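Side-chain contacts in LD10117p (PDB 5HJQ), which acts as a GTPase-activating protein for Rab35 in synaptic vesicle protein recycling and binds phosphoinositides through the TBC domain held in this fragment: residues 115-118 with 119-122; 289-292 with 293-297. One frame throughout, in Å; residues are numbered along the deposited sequence.

Interaction 1. Residues 115-118 with 119-122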
loop_
_atom_site.group_PDB
_atom_site.type_symbol
_atom_site.label_atom_id
_atom_site.label_comp_id
_atom_site.label_asym_id
_atom_site.label_seq_id
_atom_site.Cartn_x
_atom_site.Cartn_y
_atom_site.Cartn_z
ATOM N N GLN A 115 11.659 14.058 4.073
ATOM C CA GLN A 115 11.088 15.290 3.545
ATOM C C GLN A 115 10.121 15.050 2.384
ATOM O O GLN A 115 9.102 15.729 2.276
ATOM C CB GLN A 115 12.202 16.239 3.095
ATOM C CG GLN A 115 12.946 16.922 4.236
ATOM C CD GLN A 115 13.975 17.919 3.742
ATOM O OE1 GLN A 115 13.723 19.125 3.715
ATOM N NE2 GLN A 115 15.141 17.421 3.347
ATOM N N LEU A 116 10.450 14.100 1.511
ATOM C CA LEU A 116 9.655 13.858 0.307
ATOM C C LEU A 116 8.236 13.396 0.625
ATOM O O LEU A 116 7.267 13.937 0.093
ATOM C CB LEU A 116 10.344 12.826 -0.592
ATOM C CG LEU A 116 9.624 12.434 -1.885
ATOM C CD1 LEU A 116 9.235 13.664 -2.692
ATOM C CD2 LEU A 116 10.496 11.501 -2.717
ATOM N N TRP A 117 8.117 12.403 1.498
ATOM C CA TRP A 117 6.815 11.799 1.785
ATOM C C TRP A 117 5.820 12.710 2.520
ATOM O O TRP A 117 4.640 12.719 2.167
ATOM C CB TRP A 117 7.001 10.500 2.573
ATOM C CG TRP A 117 7.424 9.347 1.718
ATOM C CD1 TRP A 117 7.771 9.388 0.399
ATOM C CD2 TRP A 117 7.526 7.977 2.118
ATOM N NE1 TRP A 117 8.088 8.125 -0.046
ATOM C CE2 TRP A 117 7.945 7.243 0.991
ATOM C CE3 TRP A 117 7.308 7.302 3.321
ATOM C CZ2 TRP A 117 8.155 5.867 1.033
ATOM C CZ3 TRP A 117 7.508 5.935 3.358
ATOM C CH2 TRP A 117 7.931 5.232 2.222
ATOM N N PRO A 118 6.271 13.468 3.544
ATOM C CA PRO A 118 5.285 14.358 4.175
ATOM C C PRO A 118 4.710 15.401 3.218
ATOM O O PRO A 118 3.573 15.840 3.395
ATOM C CB PRO A 118 6.087 15.036 5.286
ATOM C CG PRO A 118 7.143 14.057 5.621
ATOM C CD PRO A 118 7.527 13.425 4.316
ATOM N N MET A 119 5.488 15.782 2.211
ATOM C CA MET A 119 5.026 16.737 1.216
ATOM C C MET A 119 4.025 16.109 0.245
ATOM O O MET A 119 2.975 16.691 -0.040
ATOM C CB MET A 119 6.209 17.309 0.439
ATOM C CG MET A 119 5.802 18.278 -0.652
ATOM S SD MET A 119 7.209 18.979 -1.536
ATOM C CE MET A 119 7.922 17.511 -2.276
ATOM N N LEU A 120 4.363 14.929 -0.269
ATOM C CA LEU A 120 3.489 14.219 -1.204
ATOM C C LEU A 120 2.107 13.975 -0.604
ATOM O O LEU A 120 1.091 14.226 -1.249
ATOM C CB LEU A 120 4.111 12.886 -1.631
ATOM C CG LEU A 120 5.428 12.944 -2.409
ATOM C CD1 LEU A 120 5.917 11.540 -2.732
ATOM C CD2 LEU A 120 5.260 13.762 -3.678
ATOM N N CYS A 121 2.076 13.503 0.637
ATOM C CA CYS A 121 0.813 13.260 1.323
ATOM C C CYS A 121 0.065 14.557 1.596
ATOM O O CYS A 121 -1.163 14.593 1.556
ATOM C CB CYS A 121 1.051 12.511 2.635
ATOM S SG CYS A 121 1.662 10.815 2.431
ATOM N N GLY A 122 0.812 15.622 1.864
ATOM C CA GLY A 122 0.213 16.899 2.204
ATOM C C GLY A 122 -0.486 17.591 1.046
ATOM O O GLY A 122 -1.361 18.431 1.256
#

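Interaction 2. Residues 289-292 with 293-297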
loop_
_atom_site.group_PDB
_atom_site.type_symbol
_atom_site.label_atom_id
_atom_site.label_comp_id
_atom_site.label_asym_id
_atom_site.label_seq_id
_atom_site.Cartn_x
_atom_site.Cartn_y
_atom_site.Cartn_z
ATOM N N ARG A 289 9.595 1.808 -2.728
ATOM C CA ARG A 289 9.505 2.419 -4.049
ATOM C C ARG A 289 8.048 2.556 -4.489
ATOM O O ARG A 289 7.673 3.550 -5.113
ATOM C CB ARG A 289 10.290 1.602 -5.075
ATOM C CG ARG A 289 11.793 1.628 -4.872
ATOM C CD ARG A 289 12.367 3.003 -5.172
ATOM N NE ARG A 289 12.202 3.388 -6.571
ATOM C CZ ARG A 289 11.369 4.335 -6.990
ATOM N NH1 ARG A 289 10.626 5.000 -6.118
ATOM N NH2 ARG A 289 11.282 4.624 -8.281
ATOM N N ILE A 290 7.230 1.560 -4.156
ATOM C CA ILE A 290 5.804 1.607 -4.462
ATOM C C ILE A 290 5.124 2.747 -3.706
ATOM O O ILE A 290 4.317 3.485 -4.271
ATOM C CB ILE A 290 5.104 0.274 -4.119
ATOM C CG1 ILE A 290 5.584 -0.840 -5.048
ATOM C CG2 ILE A 290 3.594 0.412 -4.227
ATOM C CD1 ILE A 290 4.966 -2.188 -4.752
ATOM N N MET A 291 5.457 2.889 -2.428
ATOM C CA MET A 291 4.909 3.974 -1.618
ATOM C C MET A 291 5.265 5.351 -2.173
ATOM O O MET A 291 4.451 6.275 -2.102
ATOM C CB MET A 291 5.390 3.857 -0.172
ATOM C CG MET A 291 4.716 2.732 0.614
ATOM S SD MET A 291 2.910 2.798 0.573
ATOM C CE MET A 291 2.551 1.374 -0.448
ATOM N N ASP A 292 6.472 5.477 -2.724
ATOM C CA ASP A 292 6.917 6.724 -3.351
ATOM C C ASP A 292 5.916 7.242 -4.375
ATOM O O ASP A 292 5.533 8.413 -4.349
ATOM C CB ASP A 292 8.279 6.539 -4.030
ATOM C CG ASP A 292 9.420 6.422 -3.038
ATOM O OD1 ASP A 292 9.268 6.893 -1.889
ATOM O OD2 ASP A 292 10.473 5.860 -3.412
ATOM N N CYS A 293 5.498 6.364 -5.281
ATOM C CA CYS A 293 4.554 6.738 -6.325
ATOM C C CYS A 293 3.125 6.784 -5.795
ATOM O O CYS A 293 2.338 7.654 -6.175
ATOM C CB CYS A 293 4.653 5.762 -7.498
ATOM S SG CYS A 293 6.309 5.670 -8.232
ATOM N N TYR A 294 2.808 5.848 -4.904
ATOM C CA TYR A 294 1.476 5.731 -4.317
ATOM C C TYR A 294 1.038 6.999 -3.589
ATOM O O TYR A 294 -0.104 7.439 -3.736
ATOM C CB TYR A 294 1.439 4.535 -3.362
ATOM C CG TYR A 294 0.236 4.472 -2.441
ATOM C CD1 TYR A 294 -0.997 4.031 -2.906
ATOM C CD2 TYR A 294 0.343 4.832 -1.101
ATOM C CE1 TYR A 294 -2.092 3.964 -2.071
ATOM C CE2 TYR A 294 -0.751 4.770 -0.256
ATOM C CZ TYR A 294 -1.968 4.326 -0.752
ATOM O OH TYR A 294 -3.074 4.251 0.064
ATOM N N PHE A 295 1.950 7.589 -2.818
ATOM C CA PHE A 295 1.647 8.800 -2.055
ATOM C C PHE A 295 1.419 10.008 -2.962
ATOM O O PHE A 295 1.014 11.075 -2.498
ATOM C CB PHE A 295 2.771 9.116 -1.060
ATOM C CG PHE A 295 2.859 8.148 0.086
ATOM C CD1 PHE A 295 1.714 7.586 0.621
ATOM C CD2 PHE A 295 4.088 7.796 0.622
ATOM C CE1 PHE A 295 1.788 6.694 1.673
ATOM C CE2 PHE A 295 4.168 6.899 1.675
ATOM C CZ PHE A 295 3.015 6.346 2.197
ATOM N N HIS A 296 1.685 9.835 -4.253
ATOM C CA HIS A 296 1.514 10.909 -5.225
ATOM C C HIS A 296 0.323 10.646 -6.144
ATOM O O HIS A 296 -0.482 11.540 -6.405
ATOM C CB HIS A 296 2.789 11.077 -6.052
ATOM C CG HIS A 296 2.762 12.253 -6.982
ATOM N ND1 HIS A 296 2.514 13.537 -6.549
ATOM C CD2 HIS A 296 2.960 12.335 -8.317
ATOM C CE1 HIS A 296 2.551 14.361 -7.583
ATOM N NE2 HIS A 296 2.821 13.656 -8.668
ATOM N N GLU A 297 0.218 9.412 -6.629
ATOM C CA GLU A 297 -0.804 9.049 -7.605
ATOM C C GLU A 297 -2.063 8.491 -6.955
ATOM O O GLU A 297 -3.176 8.825 -7.357
ATOM C CB GLU A 297 -0.247 8.030 -8.600
ATOM C CG GLU A 297 1.062 8.445 -9.246
ATOM C CD GLU A 297 1.475 7.510 -10.365
ATOM O OE1 GLU A 297 0.622 7.204 -11.229
ATOM O OE2 GLU A 297 2.650 7.082 -10.380
#

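Interaction 1. Residues 115-118 with 119-122
Leu116 and Leu120, one turn apart on helix 113-122, meet through both backbone and side chain, and the turn shows how a helix continues its hydrogen bonding past an internal proline, with some bonds weakened. The carbonyl of Leu116 takes two N-H groups: Leu120 N, 3.1 Å from Leu116 O, makes the main bond, while Met119 N adds a weak one. Trp117 O is satisfied by Cys121 N at 3.1 Å, and Leu120 O is met by the side-chain NE2 of Gln123. Pro118 has no N-H to offer the preceding turn, and the helix is kinked there, yet its own carbonyl still accepts a weak bond from Gly122 N.

Among the apolar groups, the Leu116 side chain crosses that of Leu120 at a slant, with CD1 of Leu116 3.9 Å from CG of Leu120. Met119 is extended through its first two torsions and then bent at chi3 (63°), which brings CE back to 4.1 Å from Leu116 CD1. The indole N-H of Trp117 is hydrogen-bonded outside this turn, to Asp292 OD1.

Helix 113-122 thus lies between neighbours: Met119 packs on helix 82-91, Trp117 and Leu120 on helix 284-297, and Cys121 reaches helix 284-297 and helix 210-221.

Interaction 2. Residues 289-292 with 293-297
Met291 touches both Tyr294 and Phe295, three and four residues further along helix 284-297, in a pair of Met-aromatic contacts. Bends at chi2 (-53°) and chi3 fold the methionine chain so that SD sits obliquely to each ring, 4.6 Å from the Tyr294 centroid and 4.5 Å from that of Phe295. Tyr294 runs beside the methionine and points the same way, its CD2 3.7 Å from SD; Phe295 crosses it, with CE2 3.8 Å from Met291 CB. In place of Phe295, an alanine here would probably cost Met291 SD one of its two Met-aromatic contacts and open a gap beside the Trp117 ring, which meets Phe295 edge-to-face.

Backbone bonds fasten this turn and the next. Tyr294 N and Phe295 N each lie 2.9 Å from their acceptors, Ile290 O and Met291 O, and in the last turn Cys293 O accepts from both His296 N and Glu297 N. Glu297, salt-bridged to Arg102, belongs to the inositol trisphosphate pocket.

The charged pair within the turn is Arg289 and Asp292. Arg289 NH1 reaches OD2 of Asp292 at 2.8 Å, on the anti lone pair of OD2, which lies 15° out of the guanidinium plane. Arg113 shares that oxygen in a second salt bridge.

With two arginines and the indole N-H of Trp117 around it, the buried carboxylate of Asp292 is probably stabilised as an anion.

In the fold
From the N terminus, interaction 1 comes first, on helix 113-122, and interaction 2 follows much later, on helix 284-297. Each is a local contact within its own helix and closes no loop; the two stand in series, neither nesting nor crossing. Their centres are nevertheless only 10 Å apart, because the helices pack together within the TBC domain. Trp117 spans the join, its indole lying against the second helix. Leu120 CD1 adds packing against Asp292 O. The pair thus ties an early helix to a late one, whose C-terminal end lies at the inositol trisphosphate pocket.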